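Local coordinates for probable thiol peroxidase (Chromobacterium violaceum, PDB 3KEB), which probably acts as a thiol peroxidase, a redoxin-family protein of the thioredoxin fold assigned to peroxide reduction, at residues 26-31 against 141-146; 55-60 against 125-130. All coordinates share one frame; numbering follows the deposited sequence.

Contact 1 of 2, residues 26-31 against 141-146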
loop_
_atom_site.group_PDB
_atom_site.type_symbol
_atom_site.label_atom_id
_atom_site.label_comp_id
_atom_site.label_asym_id
_atom_site.label_seq_id
_atom_site.Cartn_x
_atom_site.Cartn_y
_atom_site.Cartn_z
ATOM N N ASP A 26 -14.792 -22.950 9.984
ATOM C CA ASP A 26 -14.707 -21.653 10.662
ATOM C C ASP A 26 -15.622 -20.608 10.021
ATOM O O ASP A 26 -15.846 -20.622 8.788
ATOM C CB ASP A 26 -13.278 -21.063 10.624
ATOM C CG ASP A 26 -12.274 -21.796 11.457
ATOM O OD1 ASP A 26 -12.629 -22.716 12.231
ATOM O OD2 ASP A 26 -11.074 -21.385 11.352
ATOM N N TYR A 27 -16.132 -19.688 10.841
ATOM C CA TYR A 27 -16.721 -18.441 10.354
ATOM C C TYR A 27 -15.563 -17.474 10.070
ATOM O O TYR A 27 -14.590 -17.435 10.839
ATOM C CB TYR A 27 -17.690 -17.843 11.365
ATOM C CG TYR A 27 -19.042 -18.529 11.423
ATOM C CD1 TYR A 27 -20.111 -18.106 10.613
ATOM C CD2 TYR A 27 -19.266 -19.579 12.270
ATOM C CE1 TYR A 27 -21.361 -18.720 10.689
ATOM C CE2 TYR A 27 -20.510 -20.187 12.336
ATOM C CZ TYR A 27 -21.545 -19.755 11.529
ATOM O OH TYR A 27 -22.772 -20.384 11.613
ATOM N N LEU A 28 -15.621 -16.778 8.935
ATOM C CA LEU A 28 -14.587 -15.779 8.606
ATOM C C LEU A 28 -14.401 -14.772 9.714
ATOM O O LEU A 28 -15.408 -14.259 10.329
ATOM C CB LEU A 28 -14.889 -15.059 7.300
ATOM C CG LEU A 28 -14.908 -15.825 5.971
ATOM C CD1 LEU A 28 -15.618 -15.034 4.914
ATOM C CD2 LEU A 28 -13.492 -16.226 5.529
ATOM N N PRO A 29 -13.130 -14.459 10.019
ATOM C CA PRO A 29 -12.895 -13.307 10.915
ATOM C C PRO A 29 -13.388 -12.015 10.303
ATOM O O PRO A 29 -13.323 -11.844 9.088
ATOM C CB PRO A 29 -11.352 -13.273 11.077
ATOM C CG PRO A 29 -10.931 -14.689 10.881
ATOM C CD PRO A 29 -11.873 -15.148 9.717
ATOM N N SER A 30 -13.886 -11.116 11.154
ATOM C CA SER A 30 -14.347 -9.835 10.710
ATOM C C SER A 30 -13.164 -9.075 10.163
ATOM O O SER A 30 -12.011 -9.345 10.502
ATOM C CB SER A 30 -15.005 -9.062 11.846
ATOM O OG SER A 30 -14.024 -8.789 12.824
ATOM N N PHE A 31 -13.433 -8.163 9.257
ATOM C CA PHE A 31 -12.394 -7.258 8.785
ATOM C C PHE A 31 -12.967 -5.860 8.575
ATOM O O PHE A 31 -14.188 -5.700 8.378
ATOM C CB PHE A 31 -11.664 -7.826 7.534
ATOM C CG PHE A 31 -12.523 -8.075 6.314
ATOM C CD1 PHE A 31 -12.679 -9.392 5.832
ATOM C CD2 PHE A 31 -13.080 -7.035 5.571
ATOM C CE1 PHE A 31 -13.407 -9.642 4.697
ATOM C CE2 PHE A 31 -13.865 -7.281 4.420
ATOM C CZ PHE A 31 -14.003 -8.573 3.962
ATOM N N ILE A 141 -9.478 -18.468 0.063
ATOM C CA ILE A 141 -10.512 -18.981 0.982
ATOM C C ILE A 141 -11.869 -18.927 0.338
ATOM O O ILE A 141 -12.322 -17.871 -0.080
ATOM C CB ILE A 141 -10.615 -18.119 2.254
ATOM C CG1 ILE A 141 -9.283 -18.025 2.972
ATOM C CG2 ILE A 141 -11.713 -18.665 3.231
ATOM C CD1 ILE A 141 -9.281 -17.024 4.136
ATOM N N LEU A 142 -12.498 -20.087 0.218
ATOM C CA LEU A 142 -13.858 -20.215 -0.275
ATOM C C LEU A 142 -14.786 -20.250 0.941
ATOM O O LEU A 142 -14.660 -21.131 1.823
ATOM C CB LEU A 142 -14.036 -21.513 -1.054
ATOM C CG LEU A 142 -15.440 -21.899 -1.480
ATOM C CD1 LEU A 142 -15.997 -20.919 -2.522
ATOM C CD2 LEU A 142 -15.455 -23.406 -1.935
ATOM N N ALA A 143 -15.748 -19.319 0.942
ATOM C CA ALA A 143 -16.763 -19.209 2.031
ATOM C C ALA A 143 -18.144 -19.100 1.428
ATOM O O ALA A 143 -18.325 -18.538 0.325
ATOM C CB ALA A 143 -16.492 -17.997 2.943
ATOM N N ASP A 144 -19.117 -19.681 2.105
ATOM C CA ASP A 144 -20.502 -19.560 1.664
ATOM C C ASP A 144 -21.136 -18.223 2.069
ATOM O O ASP A 144 -20.475 -17.354 2.640
ATOM C CB ASP A 144 -21.315 -20.760 2.129
ATOM C CG ASP A 144 -21.387 -20.909 3.626
ATOM O OD1 ASP A 144 -21.289 -19.900 4.358
ATOM O OD2 ASP A 144 -21.595 -22.085 4.050
ATOM N N ALA A 145 -22.430 -18.066 1.830
ATOM C CA ALA A 145 -23.077 -16.802 2.085
ATOM C C ALA A 145 -23.225 -16.532 3.589
ATOM O O ALA A 145 -23.366 -15.368 3.987
ATOM C CB ALA A 145 -24.436 -16.743 1.397
ATOM N N ALA A 146 -23.114 -17.588 4.418
ATOM C CA ALA A 146 -23.067 -17.448 5.874
ATOM C C ALA A 146 -21.651 -17.136 6.415
ATOM O O ALA A 146 -21.434 -17.092 7.638
ATOM C CB ALA A 146 -23.607 -18.785 6.541
#
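Leu28 settles its fork onto the end of strand 139-143 and spreads its two methyls over two different residues. CD1 meets Ala143 CB at 3.7 Å, while CD2 reaches Ile141 CG2 at 3.8 Å. Ile141 and Ala143 are two positions apart on the strand and face the same side, so one leucine can cover both; Leu142, between them, turns away. The Leu28 and Ile141 side chains pass each other in opposite directions. With CG beside its own backbone N (chi1 -64°), Leu28 sends the fork inward, where Ile53, Tyr123 and Val149 close round it.

At the exposed end, the Ala146 carbonyl oxygen lies near the plane of the Tyr27 ring, at its edge, 3.4 Å from CD1. That oxygen belongs to a turn organised by Asp144, whose OD1 accepts a weak, strongly bent hydrogen bond (123°) from Ala146 N and another hydrogen bond from Val148 N, while OD2 is hydrogen-bonded to His150 NE2. Backbone hydrogen bonds between Asp26 and Val149 and between Leu28 and Asn147 fasten the loop to the turn and the next strand. The arrangement closes the tip of the beta hairpin 139-143/149-154, the C-terminal hairpin of the thioredoxin fold.

Contact 2 of 2, residues 55-60 against 125-130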
loop_
_atom_site.group_PDB
_atom_site.type_symbol
_atom_site.label_atom_id
_atom_site.label_comp_id
_atom_site.label_asym_id
_atom_site.label_seq_id
_atom_site.Cartn_x
_atom_site.Cartn_y
_atom_site.Cartn_z
ATOM N N THR A 55 -5.777 -13.355 -1.094
ATOM C CA THR A 55 -4.726 -12.406 -0.784
ATOM C C THR A 55 -3.626 -12.608 -1.818
ATOM O O THR A 55 -3.290 -13.736 -2.193
ATOM C CB THR A 55 -4.193 -12.610 0.628
ATOM O OG1 THR A 55 -3.794 -14.009 0.800
ATOM C CG2 THR A 55 -5.253 -12.202 1.644
ATOM N N LEU A 56 -3.162 -11.494 -2.372
ATOM C CA LEU A 56 -2.025 -11.471 -3.317
ATOM C C LEU A 56 -0.954 -10.632 -2.671
ATOM O O LEU A 56 -1.210 -9.940 -1.610
ATOM C CB LEU A 56 -2.438 -10.863 -4.680
ATOM C CG LEU A 56 -3.653 -11.407 -5.461
ATOM C CD1 LEU A 56 -4.051 -10.473 -6.598
ATOM C CD2 LEU A 56 -3.366 -12.788 -5.964
ATOM N N LEU A 57 0.289 -10.807 -3.120
ATOM C CA LEU A 57 1.346 -9.910 -2.656
ATOM C C LEU A 57 1.025 -8.497 -3.051
ATOM O O LEU A 57 0.954 -7.505 -2.247
ATOM C CB LEU A 57 2.734 -10.325 -3.154
ATOM C CG LEU A 57 3.291 -11.629 -2.644
ATOM C CD1 LEU A 57 4.665 -11.950 -3.315
ATOM C CD2 LEU A 57 3.427 -11.510 -1.027
ATOM N N SER A 58 0.724 -8.295 -4.349
ATOM C CA SER A 58 0.350 -7.018 -4.735
ATOM C C SER A 58 -0.226 -7.147 -6.234
ATOM O O SER A 58 0.128 -8.095 -6.839
ATOM C CB SER A 58 1.563 -6.158 -4.979
ATOM O OG SER A 58 1.288 -4.991 -5.827
ATOM N N VAL A 59 -1.135 -6.294 -6.647
ATOM C CA VAL A 59 -1.593 -6.184 -8.071
ATOM C C VAL A 59 -0.510 -5.671 -9.032
ATOM O O VAL A 59 -0.685 -5.743 -10.270
ATOM C CB VAL A 59 -2.849 -5.247 -8.244
ATOM C CG1 VAL A 59 -4.088 -5.812 -7.580
ATOM C CG2 VAL A 59 -2.578 -3.791 -7.748
ATOM N N ASP A 60 0.628 -5.244 -8.507
ATOM C CA ASP A 60 1.760 -4.848 -9.309
ATOM C C ASP A 60 2.890 -5.856 -9.309
ATOM O O ASP A 60 3.992 -5.559 -9.736
ATOM C CB ASP A 60 2.200 -3.454 -8.874
ATOM C CG ASP A 60 1.255 -2.387 -9.366
ATOM O OD1 ASP A 60 1.095 -2.306 -10.609
ATOM O OD2 ASP A 60 0.721 -1.617 -8.565
ATOM N N VAL A 125 -1.827 -14.403 7.501
ATOM C CA VAL A 125 -1.109 -14.112 6.252
ATOM C C VAL A 125 -0.031 -13.065 6.466
ATOM O O VAL A 125 0.457 -12.470 5.497
ATOM C CB VAL A 125 -2.087 -13.749 5.100
ATOM C CG1 VAL A 125 -2.993 -14.958 4.660
ATOM C CG2 VAL A 125 -2.975 -12.502 5.389
ATOM N N LEU A 126 0.341 -12.847 7.720
ATOM C CA LEU A 126 1.361 -11.855 8.061
ATOM C C LEU A 126 2.786 -12.342 7.749
ATOM O O LEU A 126 3.206 -13.348 8.276
ATOM C CB LEU A 126 1.276 -11.482 9.552
ATOM C CG LEU A 126 2.326 -10.469 10.118
ATOM C CD1 LEU A 126 2.210 -9.145 9.349
ATOM C CD2 LEU A 126 2.207 -10.282 11.633
ATOM N N ILE A 127 3.517 -11.564 6.976
ATOM C CA ILE A 127 4.972 -11.740 6.738
ATOM C C ILE A 127 5.680 -10.547 7.413
ATOM O O ILE A 127 5.292 -9.385 7.209
ATOM C CB ILE A 127 5.298 -11.809 5.211
ATOM C CG1 ILE A 127 4.581 -12.999 4.523
ATOM C CG2 ILE A 127 6.817 -11.962 4.963
ATOM C CD1 ILE A 127 4.563 -12.966 3.032
ATOM N N THR A 128 6.666 -10.821 8.267
ATOM C CA THR A 128 7.458 -9.735 8.846
ATOM C C THR A 128 8.935 -9.697 8.406
ATOM O O THR A 128 9.647 -8.781 8.841
ATOM C CB THR A 128 7.460 -9.800 10.379
ATOM O OG1 THR A 128 7.995 -11.075 10.761
ATOM C CG2 THR A 128 6.036 -9.620 10.964
ATOM N N GLU A 129 9.423 -10.685 7.640
ATOM C CA GLU A 129 10.848 -10.693 7.241
ATOM C C GLU A 129 11.112 -10.202 5.847
ATOM O O GLU A 129 10.338 -10.447 4.955
ATOM C CB GLU A 129 11.428 -12.103 7.320
ATOM C CG GLU A 129 11.347 -12.686 8.669
ATOM C CD GLU A 129 12.230 -13.905 8.842
ATOM O OE1 GLU A 129 13.060 -14.204 7.950
ATOM O OE2 GLU A 129 12.084 -14.554 9.906
ATOM N N TYR A 130 12.269 -9.556 5.674
ATOM C CA TYR A 130 12.806 -9.159 4.369
ATOM C C TYR A 130 12.792 -10.368 3.455
ATOM O O TYR A 130 13.190 -11.465 3.915
ATOM C CB TYR A 130 14.300 -8.674 4.528
ATOM C CG TYR A 130 15.024 -8.537 3.207
ATOM C CD1 TYR A 130 14.816 -7.431 2.393
ATOM C CD2 TYR A 130 15.912 -9.523 2.752
ATOM C CE1 TYR A 130 15.433 -7.317 1.157
ATOM C CE2 TYR A 130 16.576 -9.388 1.518
ATOM C CZ TYR A 130 16.326 -8.281 0.722
ATOM O OH TYR A 130 16.933 -8.110 -0.511
#
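No flat group lies between the segments where Thr55 meets Val125 and Leu57 meets Ile127; two planar groups, the Tyr130 ring and the Asp60 carboxylate, meet the second subunit. The ring of Tyr130 meets His39 of that subunit with the two planes about 35° apart, neither parallel nor T-shaped. The Asp60 carboxylate is held at both oxygens, OD1 in a salt bridge with Arg98 of the second subunit and OD2 in a hydrogen bond with its Ser95.

Inside, the branched side chains do the touching. Thr55 and Val125 reach toward each other tip to tip, with Thr55 OG1 4.1 Å from Val125 CG1. This is packing: the hydroxyl is engaged by the backbone oxygen of Ser137. At chi1 53° OG1 stands between the backbone N and the carbonyl carbon of Thr55, a placement that lets one oxygen bond to Ser137 and rest against the valine methyl. Farther along, Leu57 CD2 and Ile127 CD1 just meet at 4.5 Å, a light apolar contact between the tips of two side chains, with Tyr135 beside the leucine and Leu132 beside the isoleucine.

Beyond Leu57 the chain bends in an ST turn, Asp60 N giving a nearly straight bond (165°) to Ser58 OG at 2.8 Å. Asp91 grips the same turn through Ser58 OG and Val59 N. In peroxiredoxins the loop after this central strand leads into the first turn of the helix, where the peroxidatic cysteine sits; segment 55-60 probably occupies the corresponding position, although the deposited chain contains no cysteine.

Overall arrangement
The two contacts illustrate how the chain at the two ends of one strand can be packed differently. Contact 1 engages the later part of strand 139-143 and the turn beyond it, while contact 2 sets the loop ahead of that strand against the end of its sheet neighbour, strand 51-55. Their centres are 20 Å apart, on opposite sides of the chain's centre, and they do not touch. Neither has a hydrogen bond between its own segments. All four touching residues of contact 2 are buried, yet its outer residues reach the second subunit; contact 1 grades from a buried apolar patch of Leu28, Ile141 and Ala143 to an exposed aromatic edge, and no other subunit touches it.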